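Local coordinates for centromeric protein-C, isoform A (Drosophila melanogaster, PDB 6O2K), which probably acts as an adaptor between chromatin and other proteins at the centromere, here represented by its dimeric cupin domain, at residues S38-L43 with F55-K59; P84-Q90 with V136-S142; V96-V101 with I117-T123. All coordinates share one frame; numbering follows the deposited sequence.

Overall arrangement
Interaction 2 lies in the core, its centre about 6 Å from the centre of the chain, where strands 85-89 and 135-141 pair through backbone hydrogen bonds. Interaction 3 lies further out and is partly buried; it joins the neighbouring strand 116-119 to strand 93-99 of the other sheet mainly by side chains, with a backbone CH...O contact and one water. Interactions 2 and 3 meet directly: Leu85 and Leu87 probably hydrogen-bond to Ile119 and Ile117. Interaction 1 packs two loops together, mostly buried but with an exposed polar rim, and its centre is about 15 Å from that of interaction 2. All three touch the second subunit, so regular strand pairing, sheet-to-sheet packing and loop packing all reach the dimer interface.

Interaction 1 (S38-L43 with F55-K59); sequences SSANEL and FYNTK
Tyr56 lies against the turn of residues 38-43, and its side chain can be traced outward atom by atom. Its CB meets CB of Ser38 at 3.9 Å. Further along, Tyr56 CG has the methyl CD2 of Leu43 above it, 4.1 Å away. CD1 of Tyr56 comes within 3.7 Å of the carbonyl O of Ser38, and CE1 remains close to the same oxygen. Leu43 CD2 sits over one face of the ring, displaced toward the rim, in a CH-pi contact 15° off the ring normal. The phenol OH leaves the two segments altogether, hydrogen-bonding to Tyr66 and to the backbone of Gly114 of the second subunit.

In the fold, residues 40-42 form a short 3-10 segment in the chain leading into the cupin sheets, and Asn57 is the centre of an inverse gamma turn closed by Thr58 N to Tyr56 O, 2.8 Å. Ser38 pairs with a strand of the second subunit in an antiparallel ladder, continuing the sheet across the dimer.

Beyond the ring the contact becomes polar. Glu42 places CG anti to its own N (chi1 -165°) and runs out extended, bringing OE2 to within 3.2 Å of Asn57 ND2 in a fairly straight hydrogen bond. The amide donates nearly in its own plane, yet meets the syn side of a carboxylate turned 72° to it and is tilted somewhat out of that group's plane. Glu42 OE1 accepts from water 1 at 2.9 Å; the same water takes the backbone N-H of Asn57 at 3.1 Å and donates weakly to Ser39 O.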
loop_
_atom_site.group_PDB
_atom_site.type_symbol
_atom_site.label_atom_id
_atom_site.label_comp_id
_atom_site.label_asym_id
_atom_site.label_seq_id
_atom_site.Cartn_x
_atom_site.Cartn_y
_atom_site.Cartn_z
ATOM N N SER B 38 10.124 8.129 -3.300
ATOM C CA SER B 38 9.992 8.241 -1.849
ATOM C C SER B 38 10.274 6.870 -1.241
ATOM O O SER B 38 9.453 5.952 -1.359
ATOM C CB SER B 38 8.606 8.752 -1.462
ATOM O OG SER B 38 8.393 10.027 -2.033
ATOM N N SER B 39 11.423 6.749 -0.572
ATOM C CA SER B 39 11.859 5.482 -0.003
ATOM C C SER B 39 11.262 5.285 1.384
ATOM O O SER B 39 11.006 6.238 2.109
ATOM C CB SER B 39 13.385 5.430 0.080
ATOM O OG SER B 39 13.865 6.338 1.060
ATOM N N ALA B 40 11.041 4.016 1.753
ATOM C CA ALA B 40 10.564 3.740 3.106
ATOM C C ALA B 40 11.601 4.148 4.147
ATOM O O ALA B 40 11.248 4.483 5.287
ATOM C CB ALA B 40 10.218 2.257 3.262
ATOM N N ASN B 41 12.882 4.132 3.768
ATOM C CA ASN B 41 13.950 4.547 4.672
ATOM C C ASN B 41 13.758 5.988 5.152
ATOM O O ASN B 41 14.184 6.342 6.261
ATOM C CB ASN B 41 15.289 4.371 3.952
ATOM C CG ASN B 41 16.454 4.907 4.735
ATOM O OD1 ASN B 41 16.798 6.092 4.640
ATOM N ND2 ASN B 41 17.080 4.036 5.520
ATOM N N GLU B 42 13.119 6.823 4.341
ATOM C CA GLU B 42 12.916 8.231 4.667
ATOM C C GLU B 42 11.755 8.463 5.631
ATOM O O GLU B 42 11.656 9.555 6.199
ATOM C CB GLU B 42 12.689 9.023 3.369
ATOM C CG GLU B 42 12.822 10.541 3.486
ATOM C CD GLU B 42 12.368 11.277 2.227
ATOM O OE1 GLU B 42 11.950 10.614 1.254
ATOM O OE2 GLU B 42 12.429 12.525 2.205
ATOM N N LEU B 43 10.884 7.474 5.832
ATOM C CA LEU B 43 9.709 7.662 6.675
ATOM C C LEU B 43 10.120 7.951 8.109
ATOM O O LEU B 43 11.077 7.366 8.618
ATOM C CB LEU B 43 8.836 6.410 6.654
ATOM C CG LEU B 43 8.180 6.018 5.334
ATOM C CD1 LEU B 43 7.607 4.627 5.455
ATOM C CD2 LEU B 43 7.095 7.025 4.992
ATOM N N PHE B 55 4.072 9.839 6.636
ATOM C CA PHE B 55 3.699 9.936 5.228
ATOM C C PHE B 55 4.925 9.961 4.324
ATOM O O PHE B 55 5.968 10.530 4.675
ATOM C CB PHE B 55 2.835 11.175 4.967
ATOM C CG PHE B 55 1.414 10.994 5.371
ATOM C CD1 PHE B 55 1.026 11.183 6.690
ATOM C CD2 PHE B 55 0.462 10.616 4.444
ATOM C CE1 PHE B 55 -0.292 11.006 7.070
ATOM C CE2 PHE B 55 -0.860 10.433 4.821
ATOM C CZ PHE B 55 -1.230 10.618 6.131
ATOM N N TYR B 56 4.800 9.317 3.168
ATOM C CA TYR B 56 5.810 9.454 2.133
ATOM C C TYR B 56 5.920 10.910 1.709
ATOM O O TYR B 56 4.912 11.609 1.541
ATOM C CB TYR B 56 5.467 8.580 0.922
ATOM C CG TYR B 56 5.564 7.094 1.191
ATOM C CD1 TYR B 56 6.792 6.432 1.114
ATOM C CD2 TYR B 56 4.432 6.346 1.502
ATOM C CE1 TYR B 56 6.884 5.070 1.351
ATOM C CE2 TYR B 56 4.518 4.983 1.732
ATOM C CZ TYR B 56 5.748 4.354 1.660
ATOM O OH TYR B 56 5.837 2.996 1.894
ATOM N N ASN B 57 7.161 11.368 1.546
ATOM C CA ASN B 57 7.453 12.741 1.142
ATOM C C ASN B 57 7.244 12.923 -0.367
ATOM O O ASN B 57 8.150 13.297 -1.115
ATOM C CB ASN B 57 8.874 13.099 1.561
ATOM C CG ASN B 57 9.136 14.578 1.514
ATOM O OD1 ASN B 57 8.209 15.387 1.555
ATOM N ND2 ASN B 57 10.411 14.949 1.444
ATOM N N THR B 58 6.015 12.635 -0.803
ATOM C CA THR B 58 5.600 12.856 -2.179
ATOM C C THR B 58 5.437 14.351 -2.454
ATOM O O THR B 58 5.468 15.188 -1.550
ATOM C CB THR B 58 4.280 12.139 -2.482
ATOM O OG1 THR B 58 3.254 12.609 -1.597
ATOM C CG2 THR B 58 4.424 10.630 -2.316
ATOM N N LYS B 59 5.219 14.680 -3.729
ATOM C CA LYS B 59 5.123 16.084 -4.121
ATOM C C LYS B 59 3.933 16.779 -3.461
ATOM O O LYS B 59 4.033 17.955 -3.087
ATOM C CB LYS B 59 5.050 16.201 -5.642
ATOM C CG LYS B 59 6.331 15.768 -6.341
ATOM C CD LYS B 59 6.482 16.395 -7.730
ATOM C CE LYS B 59 5.646 17.664 -7.891
ATOM N NZ LYS B 59 6.340 18.705 -8.709
HETATM O O HOH W 1 9.497 9.285 1.872
#

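Interaction 2 (P84-Q90 with V136-S142); sequences PLKLLVQ and VLMCIRS
Leu85 to Val89 and Leu137 to Arg141 pair as antiparallel strands at 153°, their axes approaching to 4.4 Å, with Lys86-Ile140 and Leu88-Met138 as the hydrogen-bonded pairs. Ser142 N to Pro84 O and Gln90 N to Val136 O extend the ladder past either end. One face carries Leu85, Leu87, Leu137 and Cys139 among others, and the three leucines touch strand 124-129 inside the cupin jelly-roll barrel. Here Leu87 CD2 meets Leu137 CD1 at 3.7 Å. The other face holds Lys86, Leu88, Met138 and Ile140, with Ile140 packed on Ile140 of the second subunit. At the strand corner Gln90 folds back (chi2 -70°): CB lies 3.5 Å from Val136 O, CG passes close to Met138 N, and NE2 comes to 3.7 Å from Met138 CE, laying the amide across the thioether chain. With an alanine here, CG and the carboxamide would be gone, and the flank of Met138 would probably lose part of its cover, its terminal methyl set freer to turn. Backbone bonds therefore fix the register, while largely apolar side chains bind one face to the opposing sheet and the other partly to strand 64-69 and partly to the second subunit.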
loop_
_atom_site.group_PDB
_atom_site.type_symbol
_atom_site.label_atom_id
_atom_site.label_comp_id
_atom_site.label_asym_id
_atom_site.label_seq_id
_atom_site.Cartn_x
_atom_site.Cartn_y
_atom_site.Cartn_z
ATOM N N PRO B 84 -11.238 12.365 -0.320
ATOM C CA PRO B 84 -11.628 10.990 -0.001
ATOM C C PRO B 84 -10.379 10.173 0.285
ATOM O O PRO B 84 -9.264 10.558 -0.067
ATOM C CB PRO B 84 -12.324 10.492 -1.277
ATOM C CG PRO B 84 -12.435 11.683 -2.180
ATOM C CD PRO B 84 -11.392 12.667 -1.750
ATOM N N LEU B 85 -10.560 9.037 0.937
ATOM C CA LEU B 85 -9.385 8.218 1.194
ATOM C C LEU B 85 -9.737 6.741 1.134
ATOM O O LEU B 85 -10.905 6.358 1.110
ATOM C CB LEU B 85 -8.744 8.605 2.524
ATOM C CG LEU B 85 -9.504 8.599 3.834
ATOM C CD1 LEU B 85 -9.576 7.191 4.283
ATOM C CD2 LEU B 85 -8.690 9.397 4.838
ATOM N N LYS B 86 -8.702 5.915 1.065
ATOM C CA LYS B 86 -8.825 4.474 1.196
ATOM C C LYS B 86 -7.967 4.049 2.381
ATOM O O LYS B 86 -6.828 4.501 2.514
ATOM C CB LYS B 86 -8.365 3.756 -0.079
ATOM C CG LYS B 86 -9.145 4.160 -1.322
ATOM C CD LYS B 86 -8.752 3.389 -2.563
ATOM C CE LYS B 86 -9.503 3.952 -3.786
ATOM N NZ LYS B 86 -9.136 5.360 -4.093
ATOM N N LEU B 87 -8.517 3.206 3.242
ATOM C CA LEU B 87 -7.780 2.642 4.368
ATOM C C LEU B 87 -7.510 1.171 4.076
ATOM O O LEU B 87 -8.448 0.389 3.878
ATOM C CB LEU B 87 -8.566 2.814 5.668
ATOM C CG LEU B 87 -8.977 4.248 6.046
ATOM C CD1 LEU B 87 -9.880 4.241 7.276
ATOM C CD2 LEU B 87 -7.745 5.118 6.311
ATOM N N LEU B 88 -6.233 0.799 4.057
ATOM C CA LEU B 88 -5.803 -0.542 3.680
ATOM C C LEU B 88 -4.946 -1.115 4.799
ATOM O O LEU B 88 -3.866 -0.581 5.090
ATOM C CB LEU B 88 -5.027 -0.501 2.359
ATOM C CG LEU B 88 -4.394 -1.786 1.838
ATOM C CD1 LEU B 88 -5.450 -2.847 1.578
ATOM C CD2 LEU B 88 -3.635 -1.465 0.559
ATOM N N VAL B 89 -5.406 -2.207 5.407
ATOM C CA VAL B 89 -4.745 -2.739 6.597
ATOM C C VAL B 89 -3.418 -3.391 6.212
ATOM O O VAL B 89 -3.363 -4.286 5.356
ATOM C CB VAL B 89 -5.662 -3.716 7.341
ATOM C CG1 VAL B 89 -4.939 -4.331 8.522
ATOM C CG2 VAL B 89 -6.915 -2.978 7.822
ATOM N N GLN B 90 -2.336 -2.933 6.847
ATOM C CA GLN B 90 -0.996 -3.479 6.658
ATOM C C GLN B 90 -0.649 -4.527 7.691
ATOM O O GLN B 90 0.118 -5.461 7.393
ATOM C CB GLN B 90 0.047 -2.363 6.729
ATOM C CG GLN B 90 -0.143 -1.306 5.673
ATOM C CD GLN B 90 0.183 -1.855 4.308
ATOM O OE1 GLN B 90 1.312 -2.261 4.049
ATOM N NE2 GLN B 90 -0.815 -1.884 3.428
ATOM N N VAL B 136 -1.419 -1.528 12.104
ATOM C CA VAL B 136 -0.927 -0.539 11.152
ATOM C C VAL B 136 -1.841 -0.529 9.938
ATOM O O VAL B 136 -2.139 -1.589 9.377
ATOM C CB VAL B 136 0.514 -0.850 10.711
ATOM C CG1 VAL B 136 0.994 0.173 9.701
ATOM C CG2 VAL B 136 1.444 -0.906 11.915
ATOM N N LEU B 137 -2.262 0.663 9.513
ATOM C CA LEU B 137 -2.995 0.769 8.256
ATOM C C LEU B 137 -2.342 1.790 7.344
ATOM O O LEU B 137 -1.681 2.728 7.795
ATOM C CB LEU B 137 -4.483 1.114 8.453
ATOM C CG LEU B 137 -4.956 2.448 9.033
ATOM C CD1 LEU B 137 -4.871 3.570 8.016
ATOM C CD2 LEU B 137 -6.389 2.295 9.516
ATOM N N MET B 138 -2.508 1.570 6.045
ATOM C CA MET B 138 -2.057 2.507 5.027
ATOM C C MET B 138 -3.215 3.432 4.686
ATOM O O MET B 138 -4.347 2.978 4.494
ATOM C CB MET B 138 -1.577 1.766 3.774
ATOM C CG MET B 138 -1.055 2.668 2.646
ATOM S SD MET B 138 -0.674 1.726 1.113
ATOM C CE MET B 138 0.837 0.855 1.579
ATOM N N CYS B 139 -2.929 4.726 4.635
ATOM C CA CYS B 139 -3.893 5.771 4.319
ATOM C C CYS B 139 -3.576 6.317 2.929
ATOM O O CYS B 139 -2.490 6.880 2.732
ATOM C CB CYS B 139 -3.805 6.868 5.382
ATOM S SG CYS B 139 -4.807 8.327 5.095
ATOM N N ILE B 140 -4.505 6.155 1.988
ATOM C CA ILE B 140 -4.341 6.555 0.597
ATOM C C ILE B 140 -5.399 7.604 0.302
ATOM O O ILE B 140 -6.585 7.275 0.239
ATOM C CB ILE B 140 -4.509 5.369 -0.358
ATOM C CG1 ILE B 140 -3.562 4.232 0.027
ATOM C CG2 ILE B 140 -4.359 5.852 -1.803
ATOM C CD1 ILE B 140 -3.836 2.896 -0.725
ATOM N N ARG B 141 -4.985 8.839 0.068
ATOM C CA ARG B 141 -5.949 9.895 -0.217
ATOM C C ARG B 141 -5.953 10.230 -1.706
ATOM O O ARG B 141 -4.938 10.085 -2.396
ATOM C CB ARG B 141 -5.641 11.137 0.611
ATOM C CG ARG B 141 -5.493 10.840 2.098
ATOM C CD ARG B 141 -5.996 12.006 2.933
ATOM N NE ARG B 141 -5.145 13.179 2.808
ATOM C CZ ARG B 141 -5.483 14.402 3.219
ATOM N NH1 ARG B 141 -4.633 15.412 3.073
ATOM N NH2 ARG B 141 -6.675 14.622 3.761
ATOM N N SER B 142 -7.113 10.648 -2.210
ATOM C CA SER B 142 -7.203 11.058 -3.617
ATOM C C SER B 142 -7.753 12.476 -3.764
ATOM O O SER B 142 -8.220 13.086 -2.806
ATOM C CB SER B 142 -8.071 10.080 -4.415
ATOM O OG SER B 142 -9.261 9.756 -3.716
ATOM O OXT SER B 142 -7.745 13.045 -4.851
#

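Interaction 3 (V96-V101 with I117-T123); sequences VETLAV and IEIDRGT
Ile117, the first residue of its segment, reaches across to Val96: its CD1 lies 4.2 Å from Val96 CG1, the two side chains running antiparallel side by side. The same methyl also lies near CG2 of Thr98. Next but one along the strand, Ile119 sends CD1 to 3.7 Å from Thr98 CG2. The side chain of Thr98 leaves the backbone toward segment 117-123, and both Thr98 and Ile119 also touch Tyr125 of strand 124-129.

These contacts span the two sheets of the cupin jelly-roll barrel. The axes of strands 96-99 and 117-119 stand 9.6 Å apart at an angle of 37°, too far apart for backbone pairing, so side chains fill the space between them. Strand 117-119 pairs instead with 85-89, and Ile117 also joins a ladder with a strand of the second subunit.

After Ile119 the chain turns. Asp120 begins a type II beta turn, closed by Thr123 N to Asp120 O at 3.1 Å. Arg121 contributes its carbonyl O, which accepts from water 2. Gly122 takes a positive phi of 90°; a side chain there would strike the preceding carbonyl as well as the CG2 methyl of Val101, which rests 3.5 Å from Gly122 O.

Thr123 then meets the other segment. Its CA comes to 3.4 Å from Leu99 O as a CH...O contact. With OG1 beside the backbone N (chi1 -73°), CG2 of Thr123 is left anti to N and settles against CB of Thr98 and Leu99 O. Thr123 OG1 faces Ala100 and lies 2.8 Å from water 2; that water accepts the N-H of Val101, 3.1 Å from its N.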
loop_
_atom_site.group_PDB
_atom_site.type_symbol
_atom_site.label_atom_id
_atom_site.label_comp_id
_atom_site.label_asym_id
_atom_site.label_seq_id
_atom_site.Cartn_x
_atom_site.Cartn_y
_atom_site.Cartn_z
ATOM N N VAL B 96 -13.920 0.029 11.934
ATOM C CA VAL B 96 -14.149 1.331 11.311
ATOM C C VAL B 96 -15.637 1.639 11.353
ATOM O O VAL B 96 -16.453 0.809 10.942
ATOM C CB VAL B 96 -13.630 1.364 9.861
ATOM C CG1 VAL B 96 -13.911 2.735 9.218
ATOM C CG2 VAL B 96 -12.127 1.011 9.814
ATOM N N GLU B 97 -15.987 2.832 11.838
ATOM C CA GLU B 97 -17.368 3.304 11.854
ATOM C C GLU B 97 -17.506 4.440 10.853
ATOM O O GLU B 97 -16.703 5.381 10.880
ATOM C CB GLU B 97 -17.786 3.793 13.248
ATOM C CG GLU B 97 -17.236 2.984 14.429
ATOM C CD GLU B 97 -17.746 1.547 14.478
ATOM O OE1 GLU B 97 -16.914 0.627 14.682
ATOM O OE2 GLU B 97 -18.970 1.334 14.315
ATOM N N THR B 98 -18.517 4.355 9.970
ATOM C CA THR B 98 -18.719 5.362 8.931
ATOM C C THR B 98 -20.158 5.852 8.921
ATOM O O THR B 98 -21.086 5.069 9.142
ATOM C CB THR B 98 -18.374 4.837 7.518
ATOM O OG1 THR B 98 -19.091 3.624 7.257
ATOM C CG2 THR B 98 -16.874 4.578 7.386
ATOM N N LEU B 99 -20.326 7.152 8.648
ATOM C CA LEU B 99 -21.620 7.793 8.424
ATOM C C LEU B 99 -21.490 8.622 7.152
ATOM O O LEU B 99 -20.756 9.619 7.128
ATOM C CB LEU B 99 -22.022 8.675 9.611
ATOM C CG LEU B 99 -23.296 9.501 9.396
ATOM C CD1 LEU B 99 -24.499 8.604 9.166
ATOM C CD2 LEU B 99 -23.531 10.455 10.569
ATOM N N ALA B 100 -22.178 8.204 6.090
ATOM C CA ALA B 100 -22.017 8.826 4.781
ATOM C C ALA B 100 -23.029 9.946 4.596
ATOM O O ALA B 100 -24.113 9.912 5.174
ATOM C CB ALA B 100 -22.187 7.793 3.667
ATOM N N VAL B 101 -22.649 10.959 3.806
ATOM C CA VAL B 101 -23.564 12.066 3.521
ATOM C C VAL B 101 -24.876 11.511 2.996
ATOM O O VAL B 101 -24.894 10.612 2.146
ATOM C CB VAL B 101 -22.943 13.049 2.511
ATOM C CG1 VAL B 101 -23.972 14.124 2.096
ATOM C CG2 VAL B 101 -21.683 13.675 3.060
ATOM N N ILE B 117 -11.115 -0.220 2.884
ATOM C CA ILE B 117 -12.391 0.486 2.864
ATOM C C ILE B 117 -12.205 1.831 2.171
ATOM O O ILE B 117 -11.186 2.503 2.352
ATOM C CB ILE B 117 -12.977 0.659 4.286
ATOM C CG1 ILE B 117 -14.418 1.188 4.207
ATOM C CG2 ILE B 117 -12.110 1.597 5.132
ATOM C CD1 ILE B 117 -15.152 1.156 5.560
ATOM N N GLU B 118 -13.187 2.204 1.351
ATOM C CA GLU B 118 -13.226 3.473 0.647
ATOM C C GLU B 118 -14.078 4.443 1.467
ATOM O O GLU B 118 -15.222 4.124 1.813
ATOM C CB GLU B 118 -13.824 3.264 -0.757
ATOM C CG GLU B 118 -13.471 4.305 -1.808
ATOM C CD GLU B 118 -13.809 3.841 -3.239
ATOM O OE1 GLU B 118 -14.460 2.788 -3.412
ATOM O OE2 GLU B 118 -13.413 4.537 -4.191
ATOM N N ILE B 119 -13.508 5.594 1.809
ATOM C CA ILE B 119 -14.158 6.661 2.564
ATOM C C ILE B 119 -14.428 7.793 1.582
ATOM O O ILE B 119 -13.492 8.464 1.126
ATOM C CB ILE B 119 -13.278 7.154 3.724
ATOM C CG1 ILE B 119 -12.743 5.993 4.574
ATOM C CG2 ILE B 119 -14.018 8.206 4.589
ATOM C CD1 ILE B 119 -13.731 5.394 5.535
ATOM N N ASP B 120 -15.702 8.021 1.260
ATOM C CA ASP B 120 -16.051 9.069 0.311
ATOM C C ASP B 120 -15.912 10.458 0.936
ATOM O O ASP B 120 -15.910 10.638 2.158
ATOM C CB ASP B 120 -17.485 8.886 -0.198
ATOM C CG ASP B 120 -17.707 7.525 -0.820
ATOM O OD1 ASP B 120 -17.008 7.204 -1.800
ATOM O OD2 ASP B 120 -18.544 6.763 -0.300
ATOM N N ARG B 121 -15.827 11.457 0.065
ATOM C CA ARG B 121 -15.787 12.833 0.523
ATOM C C ARG B 121 -17.033 13.147 1.344
ATOM O O ARG B 121 -18.151 12.782 0.963
ATOM C CB ARG B 121 -15.669 13.775 -0.675
ATOM C CG ARG B 121 -15.483 15.232 -0.281
ATOM C CD ARG B 121 -15.046 16.062 -1.462
ATOM N NE ARG B 121 -14.660 17.399 -1.044
ATOM C CZ ARG B 121 -14.175 18.328 -1.860
ATOM N NH1 ARG B 121 -14.022 18.064 -3.149
ATOM N NH2 ARG B 121 -13.848 19.523 -1.382
ATOM N N GLY B 122 -16.827 13.773 2.502
ATOM C CA GLY B 122 -17.902 14.155 3.395
ATOM C C GLY B 122 -18.281 13.111 4.426
ATOM O O GLY B 122 -19.021 13.437 5.361
ATOM N N THR B 123 -17.808 11.872 4.286
ATOM C CA THR B 123 -18.125 10.826 5.254
ATOM C C THR B 123 -17.428 11.101 6.581
ATOM O O THR B 123 -16.283 11.555 6.620
ATOM C CB THR B 123 -17.725 9.460 4.690
ATOM O OG1 THR B 123 -18.652 9.092 3.664
ATOM C CG2 THR B 123 -17.699 8.362 5.772
HETATM O O HOH W 2 -20.048 10.890 2.092
#